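Local coordinates for protein alcohol dehydrogenase (Aeropyrum pernix, PDB 1H2B) that probably oxidises alcohols to aldehydes or ketones with NAD+ as a zinc-dependent dehydrogenase, and binds zinc, the dinucleotide and a fatty acid in its active-site cleft, at residues Val53-Thr56 against Asp57-Leu60; Leu126-Pro129 against Gly130-Ile133; Val161-Ala164 against Pro165-Asp168; Val319-Ala322 against Leu323-Lys326; Ile339-Val342 against Leu343-Glu347. All coordinates share one frame; numbering follows the deposited sequence.

Contact 1 (Val53-Thr56 against Asp57-Leu60). With ZN (zinc ion), chain J; NAJ (nicotinamide-adenine-dinucleotide (acidic form)), chain I; OCA (octanoic acid (caprylic acid)), chain H.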
loop_
_atom_site.group_PDB
_atom_site.type_symbol
_atom_site.label_atom_id
_atom_site.label_comp_id
_atom_site.label_asym_id
_atom_site.label_seq_id
_atom_site.Cartn_x
_atom_site.Cartn_y
_atom_site.Cartn_z
ATOM N N VAL B 53 -25.803 21.462 9.324
ATOM C CA VAL B 53 -25.400 22.713 8.687
ATOM C C VAL B 53 -23.861 22.725 8.640
ATOM O O VAL B 53 -23.209 22.565 9.667
ATOM C CB VAL B 53 -25.825 23.933 9.501
ATOM C CG1 VAL B 53 -25.497 25.201 8.755
ATOM C CG2 VAL B 53 -27.352 23.883 9.790
ATOM N N CYS B 54 -23.322 22.833 7.442
ATOM C CA CYS B 54 -21.895 22.708 7.214
ATOM C C CYS B 54 -21.256 24.058 6.913
ATOM O O CYS B 54 -21.920 24.936 6.336
ATOM C CB CYS B 54 -21.720 21.765 6.005
ATOM S SG CYS B 54 -19.999 21.359 5.558
ATOM N N HIS B 55 -19.968 24.230 7.222
ATOM C CA HIS B 55 -19.337 25.449 6.735
ATOM C C HIS B 55 -19.424 25.606 5.205
ATOM O O HIS B 55 -19.409 26.724 4.682
ATOM C CB HIS B 55 -17.889 25.567 7.242
ATOM C CG HIS B 55 -17.396 26.984 7.350
ATOM N ND1 HIS B 55 -17.037 27.534 8.555
ATOM C CD2 HIS B 55 -17.220 27.949 6.412
ATOM C CE1 HIS B 55 -16.652 28.790 8.361
ATOM N NE2 HIS B 55 -16.747 29.066 7.071
ATOM N N THR B 56 -19.544 24.500 4.467
ATOM C CA THR B 56 -19.763 24.599 3.042
ATOM C C THR B 56 -21.019 25.380 2.698
ATOM O O THR B 56 -21.073 25.990 1.618
ATOM C CB THR B 56 -19.847 23.202 2.452
ATOM O OG1 THR B 56 -18.518 22.670 2.431
ATOM C CG2 THR B 56 -20.351 23.240 0.975
ATOM N N ASP B 57 -22.008 25.327 3.585
ATOM C CA ASP B 57 -23.242 26.125 3.368
ATOM C C ASP B 57 -22.982 27.622 3.394
ATOM O O ASP B 57 -23.591 28.357 2.592
ATOM C CB ASP B 57 -24.331 25.684 4.331
ATOM C CG ASP B 57 -24.697 24.246 4.083
ATOM O OD1 ASP B 57 -24.873 23.461 5.045
ATOM O OD2 ASP B 57 -24.768 23.864 2.903
ATOM N N LEU B 58 -22.046 28.065 4.230
ATOM C CA LEU B 58 -21.635 29.467 4.173
ATOM C C LEU B 58 -20.913 29.775 2.873
ATOM O O LEU B 58 -21.174 30.795 2.216
ATOM C CB LEU B 58 -20.744 29.803 5.359
ATOM C CG LEU B 58 -21.342 29.712 6.756
ATOM C CD1 LEU B 58 -20.217 29.744 7.754
ATOM C CD2 LEU B 58 -22.245 30.940 6.920
ATOM N N HIS B 59 -19.994 28.898 2.476
ATOM C CA HIS B 59 -19.334 29.045 1.195
ATOM C C HIS B 59 -20.344 29.087 0.048
ATOM O O HIS B 59 -20.183 29.883 -0.872
ATOM C CB HIS B 59 -18.287 27.938 0.940
ATOM C CG HIS B 59 -17.179 27.856 1.962
ATOM N ND1 HIS B 59 -16.628 28.953 2.591
ATOM C CD2 HIS B 59 -16.512 26.782 2.441
ATOM C CE1 HIS B 59 -15.692 28.551 3.438
ATOM N NE2 HIS B 59 -15.571 27.242 3.329
ATOM N N LEU B 60 -21.404 28.254 0.109
ATOM C CA LEU B 60 -22.408 28.235 -0.955
ATOM C C LEU B 60 -23.117 29.581 -1.035
ATOM O O LEU B 60 -23.223 30.146 -2.126
ATOM C CB LEU B 60 -23.448 27.130 -0.698
ATOM C CG LEU B 60 -22.930 25.753 -1.174
ATOM C CD1 LEU B 60 -23.793 24.666 -0.560
ATOM C CD2 LEU B 60 -22.824 25.587 -2.672
HETATM ZN ZN ZN J . -20.437 19.849 3.928
HETATM P PA NAJ I . -16.556 24.832 11.181
HETATM O O1A NAJ I . -16.899 26.280 10.972
HETATM O O2A NAJ I . -17.466 23.960 12.061
HETATM O O5B NAJ I . -15.134 24.646 11.885
HETATM C C5B NAJ I . -14.005 25.471 11.564
HETATM C C4B NAJ I . -13.151 25.435 12.820
HETATM O O4B NAJ I . -11.901 26.073 12.493
HETATM C C3B NAJ I . -13.782 26.145 14.018
HETATM O O3B NAJ I . -13.730 25.338 15.206
HETATM C C2B NAJ I . -12.885 27.373 14.074
HETATM O O2B NAJ I . -12.821 27.991 15.369
HETATM C C1B NAJ I . -11.516 26.853 13.616
HETATM N N9A NAJ I . -10.589 27.881 13.144
HETATM C C8A NAJ I . -10.833 29.092 12.480
HETATM N N7A NAJ I . -9.648 29.701 12.210
HETATM C C5A NAJ I . -8.654 28.904 12.699
HETATM C C6A NAJ I . -7.284 29.006 12.719
HETATM N N6A NAJ I . -6.624 30.065 12.231
HETATM N N1A NAJ I . -6.559 27.968 13.242
HETATM C C2A NAJ I . -7.160 26.860 13.813
HETATM N N3A NAJ I . -8.509 26.783 13.812
HETATM C C4A NAJ I . -9.239 27.793 13.267
HETATM O O3 NAJ I . -16.394 24.209 9.728
HETATM P PN NAJ I . -16.723 22.714 9.214
HETATM O O1N NAJ I . -18.121 22.618 8.808
HETATM O O2N NAJ I . -16.166 21.736 10.168
HETATM O O5D NAJ I . -15.902 22.735 7.835
HETATM C C5D NAJ I . -14.479 22.797 7.907
HETATM C C4D NAJ I . -13.921 23.088 6.524
HETATM O O4D NAJ I . -14.066 21.896 5.731
HETATM C C3D NAJ I . -14.683 24.170 5.759
HETATM O O3D NAJ I . -13.768 24.793 4.839
HETATM C C2D NAJ I . -15.721 23.362 4.967
HETATM O O2D NAJ I . -16.247 24.004 3.839
HETATM C C1D NAJ I . -14.821 22.176 4.576
HETATM N N1N NAJ I . -15.457 20.944 4.107
HETATM C C2N NAJ I . -14.706 20.162 3.280
HETATM C C3N NAJ I . -15.207 18.948 2.842
HETATM C C7N NAJ I . -14.404 18.126 1.888
HETATM O O7N NAJ I . -15.011 17.010 1.452
HETATM N N7N NAJ I . -13.146 18.379 1.513
HETATM C C4N NAJ I . -16.493 18.461 3.251
HETATM C C5N NAJ I . -17.137 19.244 4.250
HETATM C C6N NAJ I . -16.639 20.473 4.635
HETATM C C1 OCA H . -19.108 19.287 1.384
HETATM C C2 OCA H . -18.267 19.761 0.190
HETATM C C3 OCA H . -18.370 18.768 -0.980
HETATM C C4 OCA H . -17.901 19.309 -2.321
HETATM C C5 OCA H . -18.226 18.293 -3.415
HETATM C C6 OCA H . -17.578 18.679 -4.743
HETATM C C7 OCA H . -17.780 17.645 -5.845
HETATM C C8 OCA H . -17.104 18.130 -7.114
HETATM O O1 OCA H . -19.297 20.055 2.369
HETATM O O2 OCA H . -19.581 18.132 1.401
#

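Contact 2 (Leu126-Pro129 against Gly130-Ile133)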
loop_
_atom_site.group_PDB
_atom_site.type_symbol
_atom_site.label_atom_id
_atom_site.label_comp_id
_atom_site.label_asym_id
_atom_site.label_seq_id
_atom_site.Cartn_x
_atom_site.Cartn_y
_atom_site.Cartn_z
ATOM N N LEU B 126 -22.317 12.464 -11.315
ATOM C CA LEU B 126 -22.598 12.791 -9.917
ATOM C C LEU B 126 -23.522 14.001 -9.756
ATOM O O LEU B 126 -23.316 15.051 -10.362
ATOM C CB LEU B 126 -21.265 13.102 -9.210
ATOM C CG LEU B 126 -21.280 13.203 -7.691
ATOM C CD1 LEU B 126 -22.462 12.555 -7.092
ATOM C CD2 LEU B 126 -20.079 12.420 -7.267
ATOM N N GLU B 127 -24.534 13.833 -8.911
ATOM C CA GLU B 127 -25.398 14.937 -8.452
ATOM C C GLU B 127 -25.291 14.946 -6.927
ATOM O O GLU B 127 -24.939 13.918 -6.343
ATOM C CB GLU B 127 -26.824 14.627 -8.891
ATOM C CG GLU B 127 -26.936 14.608 -10.415
ATOM C CD GLU B 127 -28.360 14.709 -10.935
ATOM O OE1 GLU B 127 -28.941 13.654 -11.283
ATOM O OE2 GLU B 127 -28.889 15.839 -11.006
ATOM N N PHE B 128 -25.505 16.098 -6.304
ATOM C CA PHE B 128 -25.173 16.225 -4.891
ATOM C C PHE B 128 -26.253 17.080 -4.262
ATOM O O PHE B 128 -26.181 18.338 -4.318
ATOM C CB PHE B 128 -23.762 16.854 -4.790
ATOM C CG PHE B 128 -23.038 16.648 -3.468
ATOM C CD1 PHE B 128 -21.838 15.939 -3.428
ATOM C CD2 PHE B 128 -23.464 17.277 -2.314
ATOM C CE1 PHE B 128 -21.142 15.778 -2.224
ATOM C CE2 PHE B 128 -22.767 17.144 -1.105
ATOM C CZ PHE B 128 -21.596 16.379 -1.063
ATOM N N PRO B 129 -27.294 16.457 -3.679
ATOM C CA PRO B 129 -28.343 17.215 -2.989
ATOM C C PRO B 129 -27.781 18.264 -2.002
ATOM O O PRO B 129 -26.899 18.011 -1.175
ATOM C CB PRO B 129 -29.128 16.143 -2.263
ATOM C CG PRO B 129 -29.039 14.945 -3.259
ATOM C CD PRO B 129 -27.583 15.008 -3.686
ATOM N N GLY B 130 -28.277 19.488 -2.158
ATOM C CA GLY B 130 -27.793 20.559 -1.313
ATOM C C GLY B 130 -26.644 21.343 -1.898
ATOM O O GLY B 130 -26.401 22.459 -1.445
ATOM N N LEU B 131 -25.895 20.775 -2.837
ATOM C CA LEU B 131 -24.730 21.478 -3.379
ATOM C C LEU B 131 -25.088 22.072 -4.707
ATOM O O LEU B 131 -24.837 23.236 -4.938
ATOM C CB LEU B 131 -23.541 20.543 -3.612
ATOM C CG LEU B 131 -22.408 20.655 -2.597
ATOM C CD1 LEU B 131 -21.584 21.892 -2.826
ATOM C CD2 LEU B 131 -22.950 20.626 -1.165
ATOM N N ASN B 132 -25.622 21.232 -5.596
ATOM C CA ASN B 132 -26.055 21.666 -6.925
ATOM C C ASN B 132 -27.513 21.389 -7.305
ATOM O O ASN B 132 -27.965 21.832 -8.375
ATOM C CB ASN B 132 -25.062 21.194 -8.025
ATOM C CG ASN B 132 -25.039 19.680 -8.236
ATOM O OD1 ASN B 132 -25.526 18.903 -7.428
ATOM N ND2 ASN B 132 -24.457 19.261 -9.353
ATOM N N ILE B 133 -28.245 20.676 -6.447
ATOM C CA ILE B 133 -29.677 20.376 -6.636
ATOM C C ILE B 133 -30.334 20.400 -5.268
ATOM O O ILE B 133 -29.633 20.545 -4.275
ATOM C CB ILE B 133 -29.894 18.983 -7.335
ATOM C CG1 ILE B 133 -29.279 17.811 -6.536
ATOM C CG2 ILE B 133 -29.297 18.969 -8.742
ATOM C CD1 ILE B 133 -29.738 16.409 -7.009
#

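Contact 3 (Val161-Ala164 against Pro165-Asp168). With ZN (zinc ion), chain J; OCA (octanoic acid (caprylic acid)), chain H.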
loop_
_atom_site.group_PDB
_atom_site.type_symbol
_atom_site.label_atom_id
_atom_site.label_comp_id
_atom_site.label_asym_id
_atom_site.label_seq_id
_atom_site.Cartn_x
_atom_site.Cartn_y
_atom_site.Cartn_z
ATOM N N VAL B 161 -31.050 11.780 14.980
ATOM C CA VAL B 161 -30.692 13.166 14.693
ATOM C C VAL B 161 -29.226 13.446 15.042
ATOM O O VAL B 161 -28.515 14.149 14.297
ATOM C CB VAL B 161 -31.623 14.104 15.518
ATOM C CG1 VAL B 161 -31.118 15.564 15.503
ATOM C CG2 VAL B 161 -33.049 14.018 14.962
ATOM N N GLU B 162 -28.752 12.873 16.154
ATOM C CA GLU B 162 -27.371 12.997 16.572
ATOM C C GLU B 162 -26.383 12.369 15.583
ATOM O O GLU B 162 -25.229 12.732 15.568
ATOM C CB GLU B 162 -27.208 12.386 17.976
ATOM C CG GLU B 162 -27.625 13.354 19.080
ATOM C CD GLU B 162 -27.268 12.854 20.475
ATOM O OE1 GLU B 162 -26.331 12.009 20.614
ATOM O OE2 GLU B 162 -27.931 13.320 21.433
ATOM N N MET B 163 -26.863 11.455 14.753
ATOM C CA MET B 163 -26.035 10.845 13.729
ATOM C C MET B 163 -25.973 11.672 12.451
ATOM O O MET B 163 -25.208 11.313 11.551
ATOM C CB MET B 163 -26.577 9.455 13.398
ATOM C CG MET B 163 -26.360 8.467 14.595
ATOM S SD MET B 163 -26.886 6.764 14.153
ATOM C CE MET B 163 -25.465 6.169 13.181
ATOM N N ALA B 164 -26.789 12.712 12.323
ATOM C CA ALA B 164 -26.865 13.422 11.056
ATOM C C ALA B 164 -25.482 13.852 10.538
ATOM O O ALA B 164 -25.175 13.656 9.352
ATOM C CB ALA B 164 -27.788 14.674 11.120
ATOM N N PRO B 165 -24.652 14.456 11.403
ATOM C CA PRO B 165 -23.363 14.940 10.886
ATOM C C PRO B 165 -22.454 13.860 10.368
ATOM O O PRO B 165 -21.529 14.247 9.632
ATOM C CB PRO B 165 -22.754 15.662 12.098
ATOM C CG PRO B 165 -24.002 16.161 12.798
ATOM C CD PRO B 165 -24.846 14.889 12.809
ATOM N N LEU B 166 -22.693 12.590 10.679
ATOM C CA LEU B 166 -21.828 11.530 10.117
ATOM C C LEU B 166 -21.918 11.508 8.578
ATOM O O LEU B 166 -20.976 11.056 7.893
ATOM C CB LEU B 166 -22.222 10.120 10.678
ATOM C CG LEU B 166 -22.159 10.071 12.204
ATOM C CD1 LEU B 166 -22.654 8.689 12.572
ATOM C CD2 LEU B 166 -20.696 10.225 12.724
ATOM N N ALA B 167 -23.037 12.009 8.019
ATOM C CA ALA B 167 -23.295 11.933 6.579
ATOM C C ALA B 167 -22.405 12.838 5.734
ATOM O O ALA B 167 -22.249 12.608 4.547
ATOM C CB ALA B 167 -24.758 12.294 6.289
ATOM N N ASP B 168 -21.759 13.825 6.365
ATOM C CA ASP B 168 -20.866 14.685 5.595
ATOM C C ASP B 168 -19.639 15.071 6.444
ATOM O O ASP B 168 -18.503 14.738 6.105
ATOM C CB ASP B 168 -21.609 15.935 5.165
ATOM C CG ASP B 168 -20.801 16.798 4.266
ATOM O OD1 ASP B 168 -20.534 17.955 4.706
ATOM O OD2 ASP B 168 -20.386 16.424 3.147
HETATM ZN ZN ZN J . -20.437 19.849 3.928
HETATM C C1 OCA H . -19.108 19.287 1.384
HETATM C C2 OCA H . -18.267 19.761 0.190
HETATM C C3 OCA H . -18.370 18.768 -0.980
HETATM C C4 OCA H . -17.901 19.309 -2.321
HETATM C C5 OCA H . -18.226 18.293 -3.415
HETATM C C6 OCA H . -17.578 18.679 -4.743
HETATM C C7 OCA H . -17.780 17.645 -5.845
HETATM C C8 OCA H . -17.104 18.130 -7.114
HETATM O O1 OCA H . -19.297 20.055 2.369
HETATM O O2 OCA H . -19.581 18.132 1.401
#

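Contact 4 (Val319-Ala322 against Leu323-Lys326)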
loop_
_atom_site.group_PDB
_atom_site.type_symbol
_atom_site.label_atom_id
_atom_site.label_comp_id
_atom_site.label_asym_id
_atom_site.label_seq_id
_atom_site.Cartn_x
_atom_site.Cartn_y
_atom_site.Cartn_z
ATOM N N VAL B 319 -20.554 4.631 10.232
ATOM C CA VAL B 319 -21.788 4.347 10.908
ATOM C C VAL B 319 -21.566 3.192 11.911
ATOM O O VAL B 319 -22.074 3.266 13.016
ATOM C CB VAL B 319 -22.875 4.024 9.918
ATOM C CG1 VAL B 319 -24.132 3.432 10.649
ATOM C CG2 VAL B 319 -23.278 5.289 9.188
ATOM N N THR B 320 -20.811 2.173 11.508
ATOM C CA THR B 320 -20.481 1.084 12.432
ATOM C C THR B 320 -19.773 1.596 13.701
ATOM O O THR B 320 -20.162 1.271 14.837
ATOM C CB THR B 320 -19.625 0.049 11.724
ATOM O OG1 THR B 320 -20.402 -0.608 10.704
ATOM C CG2 THR B 320 -19.203 -1.049 12.780
ATOM N N LEU B 321 -18.749 2.443 13.552
ATOM C CA LEU B 321 -18.067 3.018 14.700
ATOM C C LEU B 321 -19.032 3.796 15.609
ATOM O O LEU B 321 -18.946 3.734 16.831
ATOM C CB LEU B 321 -16.992 4.009 14.221
ATOM C CG LEU B 321 -15.637 3.498 13.829
ATOM C CD1 LEU B 321 -14.773 4.709 13.440
ATOM C CD2 LEU B 321 -14.979 2.690 14.981
ATOM N N ALA B 322 -19.947 4.552 15.011
ATOM C CA ALA B 322 -20.919 5.317 15.783
ATOM C C ALA B 322 -21.875 4.391 16.555
ATOM O O ALA B 322 -22.128 4.624 17.759
ATOM C CB ALA B 322 -21.675 6.311 14.875
ATOM N N LEU B 323 -22.319 3.334 15.891
ATOM C CA LEU B 323 -23.255 2.390 16.536
ATOM C C LEU B 323 -22.534 1.637 17.649
ATOM O O LEU B 323 -23.179 1.228 18.642
ATOM C CB LEU B 323 -23.875 1.455 15.517
ATOM C CG LEU B 323 -24.848 2.200 14.592
ATOM C CD1 LEU B 323 -25.328 1.248 13.492
ATOM C CD2 LEU B 323 -26.036 2.831 15.367
ATOM N N GLN B 324 -21.216 1.461 17.516
ATOM C CA GLN B 324 -20.386 0.876 18.583
ATOM C C GLN B 324 -20.132 1.805 19.760
ATOM O O GLN B 324 -19.547 1.383 20.776
ATOM C CB GLN B 324 -19.027 0.394 18.019
ATOM C CG GLN B 324 -19.143 -0.796 17.116
ATOM C CD GLN B 324 -17.836 -1.150 16.444
ATOM O OE1 GLN B 324 -16.879 -0.345 16.456
ATOM N NE2 GLN B 324 -17.781 -2.303 15.859
ATOM N N GLY B 325 -20.507 3.083 19.605
ATOM C CA GLY B 325 -20.280 4.077 20.626
ATOM C C GLY B 325 -18.878 4.643 20.656
ATOM O O GLY B 325 -18.471 5.242 21.656
ATOM N N LYS B 326 -18.121 4.468 19.561
ATOM C CA LYS B 326 -16.708 4.852 19.523
ATOM C C LYS B 326 -16.484 6.255 18.957
ATOM O O LYS B 326 -15.413 6.819 19.083
ATOM C CB LYS B 326 -15.863 3.833 18.782
ATOM C CG LYS B 326 -15.810 2.512 19.546
ATOM C CD LYS B 326 -15.063 1.462 18.823
ATOM C CE LYS B 326 -15.273 0.094 19.499
ATOM N NZ LYS B 326 -14.447 -0.991 18.873
#

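Contact 5 (Ile339-Val342 against Leu343-Glu347)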
loop_
_atom_site.group_PDB
_atom_site.type_symbol
_atom_site.label_atom_id
_atom_site.label_comp_id
_atom_site.label_asym_id
_atom_site.label_seq_id
_atom_site.Cartn_x
_atom_site.Cartn_y
_atom_site.Cartn_z
ATOM N N ILE B 339 -32.443 28.473 10.455
ATOM C CA ILE B 339 -31.272 28.330 9.595
ATOM C C ILE B 339 -30.368 29.552 9.452
ATOM O O ILE B 339 -29.155 29.436 9.573
ATOM C CB ILE B 339 -31.642 27.722 8.229
ATOM C CG1 ILE B 339 -30.371 27.381 7.446
ATOM C CG2 ILE B 339 -32.575 28.644 7.437
ATOM C CD1 ILE B 339 -30.616 26.272 6.444
ATOM N N ASN B 340 -30.948 30.724 9.222
ATOM C CA ASN B 340 -30.112 31.900 9.029
ATOM C C ASN B 340 -29.410 32.379 10.277
ATOM O O ASN B 340 -28.239 32.784 10.194
ATOM C CB ASN B 340 -30.943 33.018 8.389
ATOM C CG ASN B 340 -31.274 32.725 6.967
ATOM O OD1 ASN B 340 -30.398 32.474 6.134
ATOM N ND2 ASN B 340 -32.560 32.789 6.653
ATOM N N ASP B 341 -30.071 32.304 11.421
ATOM C CA ASP B 341 -29.398 32.559 12.698
ATOM C C ASP B 341 -28.249 31.561 12.919
ATOM O O ASP B 341 -27.182 31.933 13.375
ATOM C CB ASP B 341 -30.367 32.493 13.867
ATOM C CG ASP B 341 -29.692 32.780 15.190
ATOM O OD1 ASP B 341 -29.115 33.876 15.324
ATOM O OD2 ASP B 341 -29.668 31.968 16.146
ATOM N N VAL B 342 -28.471 30.296 12.568
ATOM C CA VAL B 342 -27.402 29.306 12.750
ATOM C C VAL B 342 -26.200 29.579 11.849
ATOM O O VAL B 342 -25.048 29.460 12.290
ATOM C CB VAL B 342 -27.937 27.869 12.531
ATOM C CG1 VAL B 342 -26.771 26.839 12.485
ATOM C CG2 VAL B 342 -28.909 27.524 13.620
ATOM N N LEU B 343 -26.453 29.929 10.588
ATOM C CA LEU B 343 -25.391 30.279 9.646
ATOM C C LEU B 343 -24.617 31.505 10.137
ATOM O O LEU B 343 -23.406 31.539 10.063
ATOM C CB LEU B 343 -25.972 30.561 8.264
ATOM C CG LEU B 343 -26.462 29.348 7.457
ATOM C CD1 LEU B 343 -27.230 29.813 6.223
ATOM C CD2 LEU B 343 -25.215 28.513 7.021
ATOM N N GLU B 344 -25.334 32.505 10.669
ATOM C CA GLU B 344 -24.640 33.628 11.295
ATOM C C GLU B 344 -23.709 33.187 12.452
ATOM O O GLU B 344 -22.531 33.623 12.527
ATOM C CB GLU B 344 -25.676 34.654 11.778
ATOM C CG GLU B 344 -26.273 35.506 10.663
ATOM C CD GLU B 344 -27.550 36.241 11.100
ATOM O OE1 GLU B 344 -27.634 36.692 12.273
ATOM O OE2 GLU B 344 -28.482 36.363 10.264
ATOM N N ARG B 345 -24.210 32.350 13.355
ATOM C CA ARG B 345 -23.389 31.859 14.469
ATOM C C ARG B 345 -22.176 31.091 13.939
ATOM O O ARG B 345 -21.053 31.262 14.407
ATOM C CB ARG B 345 -24.204 30.960 15.380
ATOM C CG ARG B 345 -25.328 31.738 16.134
ATOM C CD ARG B 345 -26.152 30.895 17.052
ATOM N NE ARG B 345 -25.310 30.024 17.873
ATOM C CZ ARG B 345 -25.435 28.700 17.939
ATOM N NH1 ARG B 345 -26.398 28.069 17.256
ATOM N NH2 ARG B 345 -24.598 28.005 18.695
ATOM N N LEU B 346 -22.428 30.247 12.947
ATOM C CA LEU B 346 -21.317 29.451 12.383
ATOM C C LEU B 346 -20.231 30.335 11.807
ATOM O O LEU B 346 -19.042 30.076 12.025
ATOM C CB LEU B 346 -21.825 28.435 11.333
ATOM C CG LEU B 346 -20.792 27.387 10.859
ATOM C CD1 LEU B 346 -20.320 26.469 11.952
ATOM C CD2 LEU B 346 -21.500 26.558 9.763
ATOM N N GLU B 347 -20.613 31.387 11.072
ATOM C CA GLU B 347 -19.639 32.308 10.479
ATOM C C GLU B 347 -18.793 32.946 11.585
ATOM O O GLU B 347 -17.599 33.226 11.367
ATOM C CB GLU B 347 -20.373 33.378 9.657
ATOM C CG GLU B 347 -19.516 34.496 9.077
ATOM C CD GLU B 347 -18.548 34.026 8.015
ATOM O OE1 GLU B 347 -18.776 32.948 7.397
ATOM O OE2 GLU B 347 -17.552 34.741 7.788
HETATM O O HOH W 1 -29.100 29.494 16.942
#

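Contact 1 (Val53-Thr56 against Asp57-Leu60)
A capping box that also carries the active-site zinc ion opens helix 55-61: Cys-54 sits at the N-cap, and its backbone N donates almost straight (172°) to OD1 of Asp-57 at 2.9 Å, on the anti side of the carboxylate but tilted well out of its plane. The sulfur adds a capping bond of its own, Cys-54 SG accepting from Thr-56 N at 3.4 Å. With SG anti to the backbone N (chi1 -177°), the same sulfur reaches the zinc ion at 2.3 Å, beside His-79 and Asp-168. One turn along, Leu-58 CD1 lies over the centre of the His-55 ring, 3.6 Å from its centroid, a CH-pi contact. The His-59 ring meets that of His-55 obliquely, His-59 CE1 3.4 Å from His-55 CD2. His-55 ND1 donates to the dinucleotide phosphate oxygen O1A at 2.7 Å, in the plane of its ring. Thr-56 OG1 donates to octanoic acid O1 at 2.7 Å. It also accepts from ribose O2D, so one hydroxyl couples zinc-bound fatty acid and cofactor, consistent with the hydroxyl relay of zinc alcohol dehydrogenases.

Contact 2 (Leu126-Pro129 against Gly130-Ile133)
Phe-128 brings CD2 and CE2 of its ring against Leu-131, the two side chains pointing the same way, with Phe-128 CE2 3.5 Å from Leu-131 CD2 and Phe-128 CD2 equally close to Leu-131 CB. Behind this apolar pair, the carbonyl O of Phe-128 accepts two backbone bonds, from Leu-131 N at 2.9 Å and from Asn-132 N at 3.2 Å, the latter in the carbonyl plane. Asn-132 returns the grip: its CG stands between backbone N and carbonyl carbon (chi1 68°), turning OD1 back onto Phe-128 N at 3.0 Å, again in the carbonyl plane. Both backbone polar groups of Phe-128 are thereby tied to the turn that follows. Gly-130, with positive phi (93°), makes that turn. On another side, Ile-133 CD1 packs against Glu-127 CB (3.9 Å) and Pro-129 CG, while the Glu-127 carboxylate forms a salt bridge with Arg-41. Phe-128 lines the octanoic acid pocket and Leu-131 packs on His-79; the turn lies in the loop between helix 113-116 and strand 140-143.

Contact 3 (Val161-Ala164 against Pro165-Asp168)
The carbonyl O of Met-163 takes the N-H of Leu-166 at 3.0 Å, closing a type I beta turn across Ala-164 and Pro-165. The donor stands 48° out of the carbonyl plane, not on a lone pair. One residue on, Ala-167 N donates to Ala-164 O, also at 3.0 Å, and the chain passes into the next helix. Pro-165, which has no N-H to give, abuts Ala-164 closely, its CD 3.4 Å from Ala-164 CB, tighter than ordinary carbon contact. The side chain of Leu-166 folds back over the turn: its CG lies 3.4 Å from Met-163 O, and its CD1 meets Met-163 CE at 3.8 Å. That meeting depends on the bend at the end of the methionine (chi3 79°), which brings the methyl round to the leucine. Asp-168, with CG anti to the backbone N (chi1 -175°), sends its carboxylate away to the zinc ion, OD1 binding at 2.0 Å, while OD2 stands 2.6 Å from O2 of the octanoic acid. Cys-54 and His-79 complete the protein ligands of this metal. The turn links helix 157-162 to helix 166-181; Met-163 and Leu-166 pack on helix 312-323, and Val-161 and Pro-165 on strand 354-358.

Contact 4 (Val319-Ala322 against Leu323-Lys326)
A Schellman motif finishes helix 312-323, turning on Gly-325, whose phi is positive (80°). Two backbone bonds fold back into the last turn: Lys-326 N donates to Leu-321 O at 2.9 Å, and Gly-325 N donates to Ala-322 O, also 2.9 Å, from well above that carbonyl's plane. Before them run two ordinary helical bonds, from Leu-323 N to Val-319 O and from Gln-324 N to Thr-320 O. Val-319 and Leu-323, one turn apart, lie side by side, Val-319 CG1 to Leu-323 CD1 at 3.8 Å. Gln-324 keeps close to the helix: its CG rests 3.2 Å from Thr-320 O, and its amide end straddles two residues, with NE2 3.6 Å from Thr-320 CG2 and OE1 3.9 Å from Leu-321 CD2. The extended Lys-326 chain crosses Leu-321 at about a right angle, its CD 4.0 Å from the same CD2 methyl. Leu-321 otherwise packs on helices 166-181 and 197-209. Thr-320, Leu-321, Gln-324 and Lys-326 also pack against the second subunit, where Pro-186 and Gly-187 of that chain are among their neighbours. The arrangement is a Schellman C-terminal cap with glycine at the C' position, here leading from the helix into the loop before strand 331-335.

Contact 5 (Ile339-Val342 against Leu343-Glu347)
Ile-339 and Leu-343 form the packed flank of helix 339-347, lying side by side with Ile-339 CG1 and Leu-343 CD1 4.2 Å apart and Leu-343 CG 3.4 Å from the carbonyl O of Ile-339. Leu-343 and Leu-346 both touch Leu-58 of helix 55-61, while Ile-339 packs on Leu-357 of strand 354-358. Asp-341 and Glu-344 occupy the exposed side instead, their carboxylates near each other, Asp-341 OD1 to Glu-344 OE1 4.4 Å, without a bond. Arg-345 stands one turn after Asp-341, yet the two make no direct ion pair. A water bridges them, donating to Asp-341 OD2 at 2.7 Å and accepting from Arg-345 NH1 at 3.1 Å. The bend in the arginine chain (chi3 46°) swings the guanidinium round so that Val-342 CG2 comes near its edge. Its planar group is held chiefly by a salt bridge from NH1 to Asp-332 and a bond from NH2 to the carbonyl of Glu-350. Much of the arginine's charge is thus probably balanced by Asp-332, while the water link to Asp-341 probably eases the proximity of the Asp-341 and Glu-344 carboxylates.

How the contacts relate
Contacts 1 and 3 are the buried ones and share the zinc ion and octanoic acid, Cys-54 coming from a helix start and Asp-168 from just after a turn. Contact 2 reaches the same pocket from a loop, touching contact 1 where Leu-60 meets Gly-130 and Leu-131. Contact 5 packs on contact 1 through Leu-58 and Leu-343 but sends its charged flank outward. Contact 4 lies across the chain's centre from contact 1, about 26 Å away between centres, joined to contact 3 through Met-163 and Leu-166. Contact 1 also binds the cofactor; backbone turns shape contacts 2 and 3. The partly exposed helix end of contact 4 carries a subunit interface, the helix of contact 5 a water-bridged charge pair.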